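Side-chain contacts in beta-amyloid-like protein (Caenorhabditis elegans, PDB 3K66), which is the worm homologue of human amyloid precursor protein, whose extracellular E2 domain binds heparin and probably takes part in cell adhesion: residues A[27-32]-A[78-83]; A[176-181]-A[200-205]. All blocks are in the same frame, centred on the assembly; numbering follows the deposited sequence.

Interaction 1. Residues A[27-32]-A[78-83]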
loop_
_atom_site.group_PDB
_atom_site.type_symbol
_atom_site.label_atom_id
_atom_site.label_comp_id
_atom_site.label_asym_id
_atom_site.label_seq_id
_atom_site.Cartn_x
_atom_site.Cartn_y
_atom_site.Cartn_z
ATOM N N GLU A 27 -7.445 -15.004 -7.623
ATOM C CA GLU A 27 -7.699 -16.274 -8.305
ATOM C C GLU A 27 -9.114 -16.800 -8.073
ATOM O O GLU A 27 -9.762 -17.301 -8.988
ATOM C CB GLU A 27 -6.700 -17.325 -7.845
ATOM C CG GLU A 27 -6.775 -18.619 -8.631
ATOM C CD GLU A 27 -6.298 -19.803 -7.823
ATOM O OE1 GLU A 27 -5.151 -19.758 -7.317
ATOM O OE2 GLU A 27 -7.069 -20.781 -7.701
ATOM N N LYS A 28 -9.596 -16.697 -6.846
ATOM C CA LYS A 28 -10.926 -17.170 -6.563
ATOM C C LYS A 28 -11.879 -16.362 -7.429
ATOM O O LYS A 28 -12.845 -16.887 -7.984
ATOM C CB LYS A 28 -11.251 -17.015 -5.070
ATOM C CG LYS A 28 -12.567 -17.666 -4.689
ATOM C CD LYS A 28 -12.934 -17.438 -3.226
ATOM C CE LYS A 28 -14.324 -17.984 -2.925
ATOM N NZ LYS A 28 -14.768 -17.560 -1.575
ATOM N N HIS A 29 -11.594 -15.076 -7.571
ATOM C CA HIS A 29 -12.447 -14.231 -8.400
ATOM C C HIS A 29 -12.428 -14.718 -9.863
ATOM O O HIS A 29 -13.467 -14.866 -10.489
ATOM C CB HIS A 29 -11.989 -12.770 -8.339
ATOM C CG HIS A 29 -12.910 -11.831 -9.049
ATOM N ND1 HIS A 29 -12.458 -10.830 -9.887
ATOM C CD2 HIS A 29 -14.261 -11.754 -9.070
ATOM C CE1 HIS A 29 -13.492 -10.186 -10.392
ATOM N NE2 HIS A 29 -14.599 -10.724 -9.915
ATOM N N ARG A 30 -11.235 -14.977 -10.390
ATOM C CA ARG A 30 -11.085 -15.444 -11.761
ATOM C C ARG A 30 -11.882 -16.746 -12.019
ATOM O O ARG A 30 -12.396 -16.989 -13.126
ATOM C CB ARG A 30 -9.596 -15.645 -12.073
ATOM C CG ARG A 30 -9.078 -14.813 -13.240
ATOM C CD ARG A 30 -7.585 -14.542 -13.105
ATOM N NE ARG A 30 -6.915 -15.554 -12.283
ATOM C CZ ARG A 30 -6.128 -15.269 -11.251
ATOM N NH1 ARG A 30 -5.909 -13.999 -10.926
ATOM N NH2 ARG A 30 -5.605 -16.250 -10.528
ATOM N N LYS A 31 -12.004 -17.566 -10.978
ATOM C CA LYS A 31 -12.730 -18.821 -11.064
ATOM C C LYS A 31 -14.177 -18.524 -11.354
ATOM O O LYS A 31 -14.789 -19.175 -12.197
ATOM C CB LYS A 31 -12.629 -19.586 -9.755
ATOM C CG LYS A 31 -11.623 -20.591 -9.823
ATOM N N LYS A 32 -14.722 -17.529 -10.657
ATOM C CA LYS A 32 -16.116 -17.149 -10.844
ATOM C C LYS A 32 -16.370 -16.493 -12.186
ATOM O O LYS A 32 -17.340 -16.833 -12.858
ATOM C CB LYS A 32 -16.591 -16.205 -9.739
ATOM C CG LYS A 32 -16.661 -16.841 -8.357
ATOM C CD LYS A 32 -17.413 -15.941 -7.366
ATOM C CE LYS A 32 -17.663 -16.640 -6.028
ATOM N NZ LYS A 32 -18.598 -15.867 -5.164
ATOM N N GLU A 78 -18.983 -5.905 -7.833
ATOM C CA GLU A 78 -19.155 -5.290 -6.528
ATOM C C GLU A 78 -18.446 -6.100 -5.465
ATOM O O GLU A 78 -17.644 -5.579 -4.706
ATOM C CB GLU A 78 -20.632 -5.200 -6.168
ATOM C CG GLU A 78 -21.240 -3.836 -6.400
ATOM C CD GLU A 78 -22.740 -3.842 -6.171
ATOM O OE1 GLU A 78 -23.186 -4.555 -5.252
ATOM O OE2 GLU A 78 -23.471 -3.138 -6.902
ATOM N N GLU A 79 -18.762 -7.380 -5.406
ATOM C CA GLU A 79 -18.155 -8.250 -4.431
ATOM C C GLU A 79 -16.634 -8.156 -4.472
ATOM O O GLU A 79 -16.018 -7.933 -3.439
ATOM C CB GLU A 79 -18.598 -9.685 -4.677
ATOM C CG GLU A 79 -18.194 -10.643 -3.585
ATOM C CD GLU A 79 -18.560 -12.073 -3.933
ATOM O OE1 GLU A 79 -19.760 -12.360 -4.102
ATOM O OE2 GLU A 79 -17.644 -12.904 -4.059
ATOM N N HIS A 80 -16.024 -8.310 -5.649
ATOM C CA HIS A 80 -14.558 -8.251 -5.734
ATOM C C HIS A 80 -14.072 -6.904 -5.243
ATOM O O HIS A 80 -13.024 -6.807 -4.609
ATOM C CB HIS A 80 -14.069 -8.514 -7.166
ATOM C CG HIS A 80 -12.580 -8.464 -7.319
ATOM N ND1 HIS A 80 -11.940 -7.504 -8.081
ATOM C CD2 HIS A 80 -11.602 -9.224 -6.777
ATOM C CE1 HIS A 80 -10.636 -7.674 -7.989
ATOM N NE2 HIS A 80 -10.402 -8.708 -7.204
ATOM N N LYS A 81 -14.838 -5.858 -5.521
ATOM C CA LYS A 81 -14.458 -4.526 -5.063
ATOM C C LYS A 81 -14.635 -4.431 -3.540
ATOM O O LYS A 81 -13.815 -3.846 -2.837
ATOM C CB LYS A 81 -15.300 -3.458 -5.760
ATOM C CG LYS A 81 -14.866 -2.161 -5.385
ATOM N N ARG A 82 -15.708 -5.015 -3.027
ATOM C CA ARG A 82 -15.932 -4.987 -1.600
ATOM C C ARG A 82 -14.819 -5.766 -0.912
ATOM O O ARG A 82 -14.144 -5.238 -0.027
ATOM C CB ARG A 82 -17.315 -5.563 -1.253
ATOM C CG ARG A 82 -17.552 -5.838 0.230
ATOM C CD ARG A 82 -17.295 -7.300 0.524
ATOM N NE ARG A 82 -17.287 -7.602 1.949
ATOM C CZ ARG A 82 -17.054 -8.817 2.440
ATOM N NH1 ARG A 82 -16.811 -9.826 1.609
ATOM N NH2 ARG A 82 -17.079 -9.031 3.756
ATOM N N MET A 83 -14.599 -7.009 -1.324
ATOM C CA MET A 83 -13.546 -7.818 -0.709
ATOM C C MET A 83 -12.140 -7.240 -0.865
ATOM O O MET A 83 -11.288 -7.439 -0.001
ATOM C CB MET A 83 -13.563 -9.236 -1.273
ATOM C CG MET A 83 -14.823 -10.004 -0.942
ATOM S SD MET A 83 -14.659 -11.695 -1.461
ATOM C CE MET A 83 -16.277 -12.284 -1.132
#
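H29 and H80 sit where the two helical segments 27-32 and 78-83 pass nearest each other, their CA atoms 6.9 Å apart, and the chain runs in broadly opposite directions through the two. Both segments are interior turns of longer helices, so the contact depends on side chains reaching across rather than on helix ends.

At the centre the two imidazoles form an offset stack. Their planes are parallel to within 2° and their centroids lie 4.1 Å apart, so the rings overlap only in part. The displacement carries CB of H80 over the middle of the H29 ring, 3.6 Å from its centroid, adding a CH-pi contact on the same face. In both histidines the ring leaves the backbone with CG anti to N (chi1 -174° for H29), which sends it across the gap between the helices. M25, also on helix 14-53, touches H80 and M83 as well, extending the packing along the helix pair.

One turn beyond H29, an electrostatic contact borders the stack. The extended chains of K32 and E79 meet about at right angles, and NZ of K32 lies 3.3 Å from OE2 of E79, a salt bridge with a weak hydrogen bond. K28 approaches the same carboxylate without touching it, and its charge would probably add to the positive potential there.

A partly exposed stack with an ion pair beside it thus joins helices 14-53 and 55-119, the two arms of an antiparallel helical hairpin, consistent with the N-terminal coiled coil of E2 domains.

Interaction 2. Residues A[176-181]-A[200-205]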
loop_
_atom_site.group_PDB
_atom_site.type_symbol
_atom_site.label_atom_id
_atom_site.label_comp_id
_atom_site.label_asym_id
_atom_site.label_seq_id
_atom_site.Cartn_x
_atom_site.Cartn_y
_atom_site.Cartn_z
ATOM N N ARG A 176 9.466 15.805 11.788
ATOM C CA ARG A 176 10.066 14.847 12.714
ATOM C C ARG A 176 11.559 14.612 12.349
ATOM O O ARG A 176 12.440 14.681 13.215
ATOM C CB ARG A 176 9.295 13.506 12.722
ATOM C CG ARG A 176 7.952 13.540 13.438
ATOM C CD ARG A 176 7.297 12.176 13.439
ATOM N NE ARG A 176 6.912 11.771 12.094
ATOM C CZ ARG A 176 5.694 11.919 11.581
ATOM N NH1 ARG A 176 4.714 12.456 12.299
ATOM N NH2 ARG A 176 5.465 11.551 10.324
ATOM N N ILE A 177 11.863 14.366 11.076
ATOM C CA ILE A 177 13.277 14.144 10.705
ATOM C C ILE A 177 14.139 15.368 11.031
ATOM O O ILE A 177 15.248 15.236 11.547
ATOM C CB ILE A 177 13.465 13.753 9.195
ATOM C CG1 ILE A 177 12.836 12.379 8.947
ATOM C CG2 ILE A 177 14.953 13.641 8.841
ATOM C CD1 ILE A 177 12.899 11.903 7.518
ATOM N N ASN A 178 13.668 16.569 10.732
ATOM C CA ASN A 178 14.501 17.708 11.084
ATOM C C ASN A 178 14.640 17.780 12.600
ATOM O O ASN A 178 15.751 17.839 13.130
ATOM C CB ASN A 178 13.952 19.010 10.503
ATOM C CG ASN A 178 14.398 19.206 9.063
ATOM O OD1 ASN A 178 13.690 19.780 8.255
ATOM N ND2 ASN A 178 15.598 18.713 8.739
ATOM N N GLY A 179 13.513 17.729 13.298
ATOM C CA GLY A 179 13.560 17.757 14.740
ATOM C C GLY A 179 14.558 16.735 15.252
ATOM O O GLY A 179 15.360 17.006 16.142
ATOM N N THR A 180 14.543 15.545 14.672
ATOM C CA THR A 180 15.460 14.521 15.141
ATOM C C THR A 180 16.927 14.911 14.909
ATOM O O THR A 180 17.796 14.582 15.716
ATOM C CB THR A 180 15.118 13.184 14.498
ATOM O OG1 THR A 180 13.716 12.937 14.666
ATOM C CG2 THR A 180 15.881 12.063 15.165
ATOM N N LEU A 181 17.196 15.636 13.823
ATOM C CA LEU A 181 18.549 16.114 13.520
ATOM C C LEU A 181 18.902 17.227 14.525
ATOM O O LEU A 181 20.054 17.353 14.970
ATOM C CB LEU A 181 18.618 16.638 12.076
ATOM C CG LEU A 181 18.605 15.540 10.997
ATOM C CD1 LEU A 181 17.853 15.990 9.741
ATOM C CD2 LEU A 181 20.030 15.183 10.645
ATOM N N THR A 200 23.269 13.975 4.124
ATOM C CA THR A 200 23.509 13.469 2.780
ATOM C C THR A 200 22.837 12.095 2.642
ATOM O O THR A 200 22.177 11.788 1.632
ATOM C CB THR A 200 25.006 13.366 2.496
ATOM O OG1 THR A 200 25.601 14.654 2.691
ATOM C CG2 THR A 200 25.252 12.900 1.043
ATOM N N TYR A 201 22.981 11.283 3.683
ATOM C CA TYR A 201 22.372 9.966 3.685
ATOM C C TYR A 201 20.885 10.106 3.450
ATOM O O TYR A 201 20.275 9.317 2.730
ATOM C CB TYR A 201 22.590 9.251 5.015
ATOM C CG TYR A 201 21.918 7.892 5.074
ATOM C CD1 TYR A 201 22.439 6.795 4.389
ATOM C CD2 TYR A 201 20.749 7.710 5.817
ATOM C CE1 TYR A 201 21.815 5.558 4.448
ATOM C CE2 TYR A 201 20.123 6.487 5.881
ATOM C CZ TYR A 201 20.663 5.411 5.193
ATOM O OH TYR A 201 20.041 4.185 5.266
ATOM N N TRP A 202 20.291 11.111 4.075
ATOM C CA TRP A 202 18.859 11.348 3.922
ATOM C C TRP A 202 18.550 11.694 2.466
ATOM O O TRP A 202 17.649 11.124 1.877
ATOM C CB TRP A 202 18.429 12.471 4.863
ATOM C CG TRP A 202 17.006 12.873 4.805
ATOM C CD1 TRP A 202 15.953 12.137 4.345
ATOM C CD2 TRP A 202 16.439 14.041 5.401
ATOM N NE1 TRP A 202 14.759 12.770 4.641
ATOM C CE2 TRP A 202 15.036 13.936 5.287
ATOM C CE3 TRP A 202 16.988 15.158 6.026
ATOM C CZ2 TRP A 202 14.171 14.909 5.784
ATOM C CZ3 TRP A 202 16.131 16.136 6.526
ATOM C CH2 TRP A 202 14.729 16.005 6.405
ATOM N N LYS A 203 19.308 12.614 1.877
ATOM C CA LYS A 203 19.074 12.984 0.488
ATOM C C LYS A 203 19.325 11.761 -0.403
ATOM O O LYS A 203 18.528 11.447 -1.301
ATOM C CB LYS A 203 19.983 14.151 0.080
ATOM C CG LYS A 203 20.018 14.461 -1.411
ATOM C CD LYS A 203 21.099 13.648 -2.139
ATOM C CE LYS A 203 21.490 14.288 -3.484
ATOM N NZ LYS A 203 20.292 14.501 -4.373
ATOM N N ASP A 204 20.432 11.066 -0.141
ATOM C CA ASP A 204 20.762 9.873 -0.908
ATOM C C ASP A 204 19.687 8.804 -0.734
ATOM O O ASP A 204 19.174 8.264 -1.709
ATOM C CB ASP A 204 22.137 9.314 -0.510
ATOM C CG ASP A 204 23.275 10.109 -1.124
ATOM O OD1 ASP A 204 23.054 10.628 -2.239
ATOM O OD2 ASP A 204 24.370 10.211 -0.513
ATOM N N TYR A 205 19.324 8.498 0.507
ATOM C CA TYR A 205 18.313 7.484 0.735
ATOM C C TYR A 205 16.994 7.827 0.076
ATOM O O TYR A 205 16.355 6.962 -0.491
ATOM C CB TYR A 205 18.069 7.257 2.216
ATOM C CG TYR A 205 17.226 6.026 2.441
ATOM C CD1 TYR A 205 17.784 4.750 2.330
ATOM C CD2 TYR A 205 15.869 6.129 2.738
ATOM C CE1 TYR A 205 17.010 3.607 2.514
ATOM C CE2 TYR A 205 15.085 4.996 2.927
ATOM C CZ TYR A 205 15.669 3.736 2.815
ATOM O OH TYR A 205 14.929 2.604 3.043
#
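W202 spans the gap in an antiparallel pair of helices from the C-terminal helical bundle of the E2 fold. The axes of 176-181 and 200-205 run at 157° to each other and come no nearer than 12.9 Å, a wide separation that the indole helps to bridge, its CG set anti to the backbone N (chi1 178°) and the ring directed at the other helix.

Apolar contacts dominate. CG2 of I177 sits over one face of the indole, 3.3 Å from the centroid of the six-membered ring and 10° off its normal, a CH-pi contact. CD1 of the same side chain lies beside NE1 in the pyrrole part, while CD1 of L181 meets CZ3 of W202 obliquely at 3.7 Å. I177 and L181, one turn apart, thus offer the indole a buried aliphatic surface.

One polar group borders this surface: the amide of N178 stands steeply to the indole plane, with ND2 at the ring edge, 3.4 Å from CZ3 of W202. Away from the contact, within 176-181, R176 O accepts from both N and OG1 of T180, the hydroxyl at 2.6 Å and above the carbonyl plane. On the pyrrole side, W202 NE1 makes a weak hydrogen bond to OE1 of E138 on helix 123-154.

In the fold
Interactions 1 and 2 occur in series along the chain and lie on opposite sides of its centre, with their own centres 42 Å apart and nearest atoms about 27 Å apart. Interaction 1 joins helices 14-53 and 55-119; interaction 2 joins helices 163-182 and 195-209. Helix 55-119 is long enough to connect the two regions: it supplies one side of interaction 1, and farther along, its Y110 hydroxyl bonds to the carbonyl of T180 in segment 176-181. The pair illustrates how an elongated, almost wholly helical domain is built from separate local pairings, one partly exposed and one partly buried, tied together by a long helix that takes part in one and touches the other.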